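Local structure of antifungal protein GAFP-1 (Gastrodia elata, 1XD5) at residues S15-G19 with G20-I24. The protein probably binds mannose as a monomeric monocot lectin of the bulb-type family and is an antifungal protein. Numbering follows the deposited sequence.
Sequences SLAEG and GYLFI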
loop_
_atom_site.group_PDB
_atom_site.type_symbol
_atom_site.label_atom_id
_atom_site.label_comp_id
_atom_site.label_asym_id
_atom_site.label_seq_id
_atom_site.Cartn_x
_atom_site.Cartn_y
_atom_site.Cartn_z
ATOM N N SER A 15 -7.094 -4.713 -3.499
ATOM C CA SER A 15 -5.888 -4.369 -4.225
ATOM C C SER A 15 -5.980 -3.081 -5.011
ATOM O O SER A 15 -7.072 -2.562 -5.303
ATOM C CB SER A 15 -5.506 -5.516 -5.178
ATOM O OG SER A 15 -6.526 -5.693 -6.152
ATOM N N LEU A 16 -4.806 -2.569 -5.346
ATOM C CA LEU A 16 -4.665 -1.577 -6.380
ATOM C C LEU A 16 -4.183 -2.331 -7.606
ATOM O O LEU A 16 -3.396 -3.272 -7.486
ATOM C CB LEU A 16 -3.633 -0.525 -5.985
ATOM C CG LEU A 16 -3.830 0.207 -4.658
ATOM C CD1 LEU A 16 -2.740 1.273 -4.534
ATOM C CD2 LEU A 16 -5.250 0.817 -4.529
ATOM N N ALA A 17 -4.658 -1.928 -8.774
ATOM C CA ALA A 17 -4.263 -2.583 -10.004
ATOM C C ALA A 17 -3.990 -1.555 -11.095
ATOM O O ALA A 17 -4.670 -0.532 -11.182
ATOM C CB ALA A 17 -5.345 -3.553 -10.450
ATOM N N GLU A 18 -2.987 -1.837 -11.912
ATOM C CA GLU A 18 -2.665 -1.021 -13.072
ATOM C C GLU A 18 -2.051 -1.960 -14.095
ATOM O O GLU A 18 -0.918 -2.403 -13.932
ATOM C CB GLU A 18 -1.682 0.102 -12.693
ATOM C CG GLU A 18 -1.354 1.091 -13.816
ATOM C CD GLU A 18 -2.567 1.532 -14.624
ATOM O OE1 GLU A 18 -3.401 2.299 -14.099
ATOM O OE2 GLU A 18 -2.686 1.119 -15.796
ATOM N N GLY A 19 -2.820 -2.295 -15.128
ATOM C CA GLY A 19 -2.378 -3.244 -16.127
ATOM C C GLY A 19 -2.020 -4.561 -15.477
ATOM O O GLY A 19 -2.846 -5.145 -14.784
ATOM N N GLY A 20 -0.784 -5.011 -15.683
ATOM C CA GLY A 20 -0.303 -6.259 -15.110
ATOM C C GLY A 20 0.257 -6.126 -13.702
ATOM O O GLY A 20 0.785 -7.094 -13.152
ATOM N N TYR A 21 0.167 -4.924 -13.125
ATOM C CA TYR A 21 0.653 -4.697 -11.765
ATOM C C TYR A 21 -0.465 -4.811 -10.752
ATOM O O TYR A 21 -1.563 -4.273 -10.939
ATOM C CB TYR A 21 1.340 -3.328 -11.629
ATOM C CG TYR A 21 2.418 -3.053 -12.655
ATOM C CD1 TYR A 21 2.573 -1.780 -13.194
ATOM C CD2 TYR A 21 3.287 -4.065 -13.082
ATOM C CE1 TYR A 21 3.560 -1.516 -14.134
ATOM C CE2 TYR A 21 4.273 -3.814 -14.026
ATOM C CZ TYR A 21 4.404 -2.536 -14.542
ATOM O OH TYR A 21 5.374 -2.280 -15.472
ATOM N N LEU A 22 -0.166 -5.509 -9.660
ATOM C CA LEU A 22 -1.146 -5.772 -8.627
ATOM C C LEU A 22 -0.498 -5.544 -7.278
ATOM O O LEU A 22 0.503 -6.183 -6.961
ATOM C CB LEU A 22 -1.632 -7.223 -8.731
ATOM C CG LEU A 22 -2.736 -7.681 -7.773
ATOM C CD1 LEU A 22 -4.071 -7.068 -8.175
ATOM C CD2 LEU A 22 -2.823 -9.194 -7.794
ATOM N N PHE A 23 -1.081 -4.646 -6.489
ATOM C CA PHE A 23 -0.592 -4.362 -5.143
ATOM C C PHE A 23 -1.699 -4.773 -4.201
ATOM O O PHE A 23 -2.747 -4.120 -4.138
ATOM C CB PHE A 23 -0.299 -2.869 -4.995
ATOM C CG PHE A 23 0.475 -2.512 -3.749
ATOM C CD1 PHE A 23 1.750 -3.008 -3.535
ATOM C CD2 PHE A 23 -0.063 -1.635 -2.815
ATOM C CE1 PHE A 23 2.477 -2.653 -2.407
ATOM C CE2 PHE A 23 0.656 -1.290 -1.674
ATOM C CZ PHE A 23 1.924 -1.793 -1.479
ATOM N N ILE A 24 -1.466 -5.864 -3.477
ATOM C CA ILE A 24 -2.549 -6.557 -2.797
ATOM C C ILE A 24 -2.238 -6.845 -1.322
ATOM O O ILE A 24 -1.137 -7.263 -0.970
ATOM C CB ILE A 24 -2.930 -7.845 -3.591
ATOM C CG1 ILE A 24 -4.105 -8.583 -2.941
ATOM C CG2 ILE A 24 -1.717 -8.769 -3.785
ATOM C CD1 ILE A 24 -4.802 -9.606 -3.886
HETATM O O HOH W 1 -3.219 -6.580 -11.985
#
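Tyr21 O is gripped by Glu18 N at 3.0 Å, by a weak bond from a water that also donates to Gly19 O, and by a CA-H...O contact from Ala17 CA at 3.3 Å. Glu18 and Tyr21 exchange two backbone bonds, each N to the other's O, as do Leu16 and Phe23, where Phe23 N reaches Leu16 O almost straight (2.9 Å, 178° at the hydrogen). With the non-hydrogen-bonded pairs Ser15-Ile24 and Ala17-Leu22 alternating with these, the stretch is an antiparallel beta hairpin. Its type II' turn runs from Glu18 to Tyr21, and Gly19 supplies the positive phi (57°) that such a turn needs. Tyr21 N closes it on Glu18 O from above the carbonyl plane, and the same oxygen lies obliquely by the Tyr21 ring, 3.6 Å from CG. On one face, Leu22 CG, turned anti to its backbone N (chi1 -177°), carries CD1 alongside Ser15, 3.5 Å from OG, while Ile24 CB meets Ser15 CB at 3.8 Å. On the other, Leu16 and Phe23 are buried, touching Leu85 and Leu87 of strand 84-87. Strand 15-18 is an outermost strand, within this chain, of a four-stranded antiparallel sheet, with strand 21-25 between it and strand 31-35.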